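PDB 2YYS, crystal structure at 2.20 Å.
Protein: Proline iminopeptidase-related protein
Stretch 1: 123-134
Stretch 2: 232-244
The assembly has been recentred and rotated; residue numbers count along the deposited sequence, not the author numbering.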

# COMPACT_ATOMS: atom_id res chain seq x y z
N ILE A 123 1.47 -2.29 -9.73
CA ILE A 123 2.76 -1.87 -9.25
C ILE A 123 2.66 -1.88 -7.73
O ILE A 123 1.81 -1.19 -7.14
CB ILE A 123 3.13 -0.47 -9.79
CG1 ILE A 123 3.19 -0.51 -11.32
CG2 ILE A 123 4.47 -0.03 -9.23
CD1 ILE A 123 3.36 0.85 -12.02
N LEU A 124 3.49 -2.72 -7.11
CA LEU A 124 3.59 -2.84 -5.67
C LEU A 124 4.78 -2.02 -5.15
O LEU A 124 5.94 -2.35 -5.42
CB LEU A 124 3.75 -4.30 -5.27
CG LEU A 124 2.83 -5.32 -5.96
CD1 LEU A 124 3.13 -6.76 -5.47
CD2 LEU A 124 1.38 -4.99 -5.72
N LEU A 125 4.47 -0.95 -4.43
CA LEU A 125 5.49 -0.13 -3.81
C LEU A 125 5.67 -0.58 -2.38
O LEU A 125 4.72 -0.59 -1.60
CB LEU A 125 5.07 1.34 -3.83
CG LEU A 125 4.59 1.89 -5.17
CD1 LEU A 125 4.06 3.30 -4.99
CD2 LEU A 125 5.68 1.87 -6.21
N ALA A 126 6.90 -0.92 -2.01
CA ALA A 126 7.21 -1.27 -0.63
C ALA A 126 6.20 -2.27 -0.06
O ALA A 126 5.59 -2.03 0.97
CB ALA A 126 7.22 -0.01 0.20
N PRO A 127 6.03 -3.39 -0.73
CA PRO A 127 4.99 -4.34 -0.33
C PRO A 127 5.24 -4.92 1.06
O PRO A 127 6.40 -5.19 1.43
CB PRO A 127 5.09 -5.44 -1.39
CG PRO A 127 6.56 -5.37 -1.82
CD PRO A 127 6.84 -3.90 -1.85
N TRP A 128 4.16 -5.05 1.83
CA TRP A 128 4.13 -5.81 3.08
C TRP A 128 3.28 -7.05 2.83
O TRP A 128 2.09 -6.93 2.50
CB TRP A 128 3.48 -5.02 4.23
CG TRP A 128 4.20 -3.78 4.70
CD1 TRP A 128 5.33 -3.23 4.17
CD2 TRP A 128 3.84 -2.95 5.81
NE1 TRP A 128 5.68 -2.10 4.86
CE2 TRP A 128 4.78 -1.91 5.88
CE3 TRP A 128 2.81 -2.97 6.75
CZ2 TRP A 128 4.73 -0.91 6.84
CZ3 TRP A 128 2.75 -1.98 7.71
CH2 TRP A 128 3.70 -0.96 7.75
N VAL A 129 3.86 -8.23 3.00
CA VAL A 129 3.11 -9.46 2.88
C VAL A 129 3.29 -10.43 4.05
O VAL A 129 2.44 -11.28 4.27
CB VAL A 129 3.46 -10.21 1.59
CG1 VAL A 129 3.17 -9.35 0.36
CG2 VAL A 129 4.90 -10.66 1.59
N ASN A 130 4.40 -10.31 4.77
CA ASN A 130 4.74 -11.22 5.84
C ASN A 130 4.84 -10.44 7.14
O ASN A 130 5.85 -9.81 7.42
CB ASN A 130 6.07 -11.94 5.54
CG ASN A 130 6.37 -13.05 6.55
OD1 ASN A 130 5.86 -13.03 7.66
ND2 ASN A 130 7.21 -14.02 6.16
N PHE A 131 3.76 -10.46 7.91
CA PHE A 131 3.70 -9.71 9.15
C PHE A 131 4.54 -10.31 10.28
O PHE A 131 5.14 -9.55 11.03
CB PHE A 131 2.25 -9.46 9.58
CG PHE A 131 1.62 -8.32 8.84
CD1 PHE A 131 1.64 -7.03 9.36
CD2 PHE A 131 1.06 -8.51 7.59
CE1 PHE A 131 1.09 -5.96 8.67
CE2 PHE A 131 0.50 -7.45 6.88
CZ PHE A 131 0.52 -6.17 7.43
N PRO A 132 4.58 -11.63 10.44
CA PRO A 132 5.57 -12.21 11.37
C PRO A 132 6.99 -11.74 11.10
O PRO A 132 7.70 -11.49 12.04
CB PRO A 132 5.43 -13.72 11.14
CG PRO A 132 3.98 -13.88 10.78
CD PRO A 132 3.69 -12.66 9.89
N TRP A 133 7.38 -11.61 9.84
CA TRP A 133 8.70 -11.09 9.48
C TRP A 133 8.86 -9.64 9.96
O TRP A 133 9.87 -9.28 10.55
CB TRP A 133 8.94 -11.19 7.97
CG TRP A 133 10.24 -10.62 7.53
CD1 TRP A 133 11.47 -11.23 7.57
CD2 TRP A 133 10.48 -9.30 6.99
NE1 TRP A 133 12.44 -10.39 7.09
CE2 TRP A 133 11.86 -9.19 6.74
CE3 TRP A 133 9.65 -8.21 6.70
CZ2 TRP A 133 12.44 -8.04 6.20
CZ3 TRP A 133 10.22 -7.05 6.17
CH2 TRP A 133 11.60 -6.98 5.93
N LEU A 134 7.85 -8.81 9.69
CA LEU A 134 7.88 -7.42 10.12
C LEU A 134 7.98 -7.29 11.63
O LEU A 134 8.68 -6.41 12.15
CB LEU A 134 6.65 -6.67 9.61
CG LEU A 134 6.52 -5.17 9.91
CD1 LEU A 134 7.78 -4.40 9.53
CD2 LEU A 134 5.31 -4.58 9.20
N SER A 232 10.01 -3.45 4.52
CA SER A 232 9.73 -4.16 3.27
C SER A 232 10.93 -4.93 2.70
O SER A 232 10.76 -6.02 2.20
CB SER A 232 9.24 -3.18 2.20
OG SER A 232 8.79 -3.86 1.04
N TYR A 233 12.12 -4.32 2.74
CA TYR A 233 13.34 -4.89 2.16
C TYR A 233 14.23 -5.46 3.26
O TYR A 233 14.38 -4.81 4.31
CB TYR A 233 14.10 -3.83 1.34
CG TYR A 233 15.16 -4.44 0.45
CD1 TYR A 233 14.82 -5.04 -0.76
CD2 TYR A 233 16.50 -4.50 0.85
CE1 TYR A 233 15.77 -5.66 -1.55
CE2 TYR A 233 17.46 -5.12 0.05
CZ TYR A 233 17.08 -5.70 -1.14
OH TYR A 233 18.00 -6.33 -1.95
N PRO A 234 14.88 -6.61 3.06
CA PRO A 234 14.91 -7.38 1.81
C PRO A 234 13.80 -8.41 1.55
O PRO A 234 13.92 -9.12 0.56
CB PRO A 234 16.25 -8.14 1.92
CG PRO A 234 16.44 -8.36 3.40
CD PRO A 234 15.73 -7.22 4.10
N TYR A 235 12.75 -8.48 2.37
CA TYR A 235 11.71 -9.48 2.12
C TYR A 235 11.03 -9.31 0.75
O TYR A 235 10.55 -10.28 0.18
CB TYR A 235 10.66 -9.51 3.23
CG TYR A 235 9.97 -10.84 3.28
CD1 TYR A 235 10.52 -11.90 3.96
CD2 TYR A 235 8.78 -11.05 2.58
CE1 TYR A 235 9.91 -13.15 3.98
CE2 TYR A 235 8.16 -12.27 2.58
CZ TYR A 235 8.72 -13.32 3.28
OH TYR A 235 8.08 -14.54 3.27
N ALA A 236 11.02 -8.08 0.22
CA ALA A 236 10.43 -7.80 -1.07
C ALA A 236 11.09 -8.61 -2.20
O ALA A 236 10.48 -8.81 -3.23
CB ALA A 236 10.48 -6.30 -1.38
N GLU A 237 12.34 -9.05 -2.00
CA GLU A 237 12.99 -9.96 -2.95
C GLU A 237 12.22 -11.28 -3.07
O GLU A 237 12.09 -11.81 -4.17
CB GLU A 237 14.43 -10.30 -2.52
CG GLU A 237 15.38 -9.13 -2.44
CD GLU A 237 15.99 -8.75 -3.77
OE1 GLU A 237 15.53 -9.27 -4.81
OE2 GLU A 237 16.93 -7.91 -3.77
N GLU A 238 11.76 -11.82 -1.94
CA GLU A 238 10.91 -13.03 -1.92
C GLU A 238 9.62 -12.80 -2.70
O GLU A 238 9.20 -13.65 -3.48
CB GLU A 238 10.57 -13.47 -0.48
CG GLU A 238 11.70 -14.12 0.32
CD GLU A 238 12.21 -15.41 -0.30
OE1 GLU A 238 11.47 -16.06 -1.07
OE2 GLU A 238 13.36 -15.78 -0.02
N VAL A 239 8.99 -11.64 -2.48
CA VAL A 239 7.75 -11.30 -3.17
C VAL A 239 7.97 -11.31 -4.67
O VAL A 239 7.20 -11.92 -5.41
CB VAL A 239 7.22 -9.90 -2.75
CG1 VAL A 239 6.04 -9.48 -3.59
CG2 VAL A 239 6.82 -9.92 -1.29
N ALA A 240 9.01 -10.64 -5.12
CA ALA A 240 9.27 -10.51 -6.54
C ALA A 240 9.60 -11.87 -7.16
O ALA A 240 9.16 -12.18 -8.25
CB ALA A 240 10.40 -9.55 -6.78
N SER A 241 10.38 -12.68 -6.45
CA SER A 241 10.83 -13.95 -7.04
C SER A 241 9.67 -14.97 -7.13
O SER A 241 9.53 -15.67 -8.12
CB SER A 241 12.07 -14.47 -6.31
OG SER A 241 11.74 -15.49 -5.40
N ARG A 242 8.79 -14.99 -6.14
CA ARG A 242 7.63 -15.88 -6.16
C ARG A 242 6.59 -15.47 -7.22
O ARG A 242 5.98 -16.32 -7.87
CB ARG A 242 7.01 -15.98 -4.77
CG ARG A 242 7.91 -16.69 -3.78
CD ARG A 242 7.70 -16.31 -2.33
NE ARG A 242 8.70 -17.00 -1.52
CZ ARG A 242 8.63 -18.27 -1.14
NH1 ARG A 242 7.59 -19.03 -1.46
NH2 ARG A 242 9.62 -18.79 -0.42
N LEU A 243 6.42 -14.16 -7.41
CA LEU A 243 5.49 -13.61 -8.40
C LEU A 243 6.10 -13.59 -9.80
O LEU A 243 5.39 -13.42 -10.79
CB LEU A 243 5.08 -12.18 -8.02
CG LEU A 243 4.27 -12.01 -6.74
CD1 LEU A 243 4.14 -10.53 -6.41
CD2 LEU A 243 2.89 -12.64 -6.91
N ARG A 244 7.42 -13.77 -9.87
CA ARG A 244 8.21 -13.62 -11.08
C ARG A 244 8.01 -12.23 -11.66
O ARG A 244 7.78 -12.06 -12.83
CB ARG A 244 7.92 -14.73 -12.10
CG ARG A 244 8.42 -16.08 -11.62
CD ARG A 244 8.21 -17.24 -12.57
NE ARG A 244 8.57 -18.48 -11.89
CZ ARG A 244 8.51 -19.70 -12.42
NH1 ARG A 244 8.89 -20.73 -11.69
NH2 ARG A 244 8.06 -19.89 -13.65
O HOH W 1 8.24 -7.34 1.77

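The apolar centre of this contact is built from branched aliphatic side chains that one face of the helix carrying Val 239 and Leu 243 presents to a strand and the loop that follows. Val 239 points toward stretch 1 and reaches two partners there: its CG2 lies 3.5 Å from Val 129 CG2, and its CG1 lies 4.4 Å from Leu 124 CD1. One turn further along, Leu 243 continues the same helix face, its CD1 4.0 Å from Leu 124 CD1. The spacing of four between Val 239 and Leu 243 lets a single strand residue, Leu 124, touch both, while its neighbour Leu 125 points away. Val suits the closer approach because its methyls stand near the backbone, with Val 129 CA and Val 239 CA 7.8 Å apart; the longer Leu side chains close a wider gap, with Leu 124 CA and Leu 243 CA 11.3 Å apart. At Ala 236 the small side chain is enough: its CB meets the ring of Pro 127 at CG, 4.1 Å away.

Tyr 235 and Trp 133 carry the packing outward, and they bury the largest areas in the contact. Tyr 235 CB sits almost squarely over the Trp 133 six-membered ring, 3.5 Å from its centroid and 3° off the normal, so the indole covers the root of the tyrosine side chain. The Tyr 235 ring takes Asn 130 CB over one face, 4.0 Å from its centroid, and Val 129 CG2 at its edge, 3.8 Å from CE2. The edge of the indole meets Pro 234, where CZ2 is 4.0 Å from CD; a cis peptide bond precedes this proline.

The polar contacts complete the join. Asn 130 works in two directions: its ND2 donates to Tyr 235 OH at 3.1 Å, while its OD1 accepts from Trp 133 N at 3.0 Å, capping the helix that begins at Phe 131. One amide thus secures the start of that helix and ties it to the tyrosine, whose OH is also hydrogen-bonded elsewhere in the structure. Deeper in, where Ser 232 and Pro 127 are both buried, Ser 232 OG donates to Pro 127 O at 2.8 Å. Serine fits where the chains come close, with CA atoms of Ala 126 and Ser 232 only 5.5 Å apart: its short side chain delivers a donor to a backbone carbonyl. Water 1 serves the same carbonyl, donating to Pro 127 O and to Ser 232 O, each 2.9 Å from its oxygen, and so bridges two backbone acceptors that could not bond to each other.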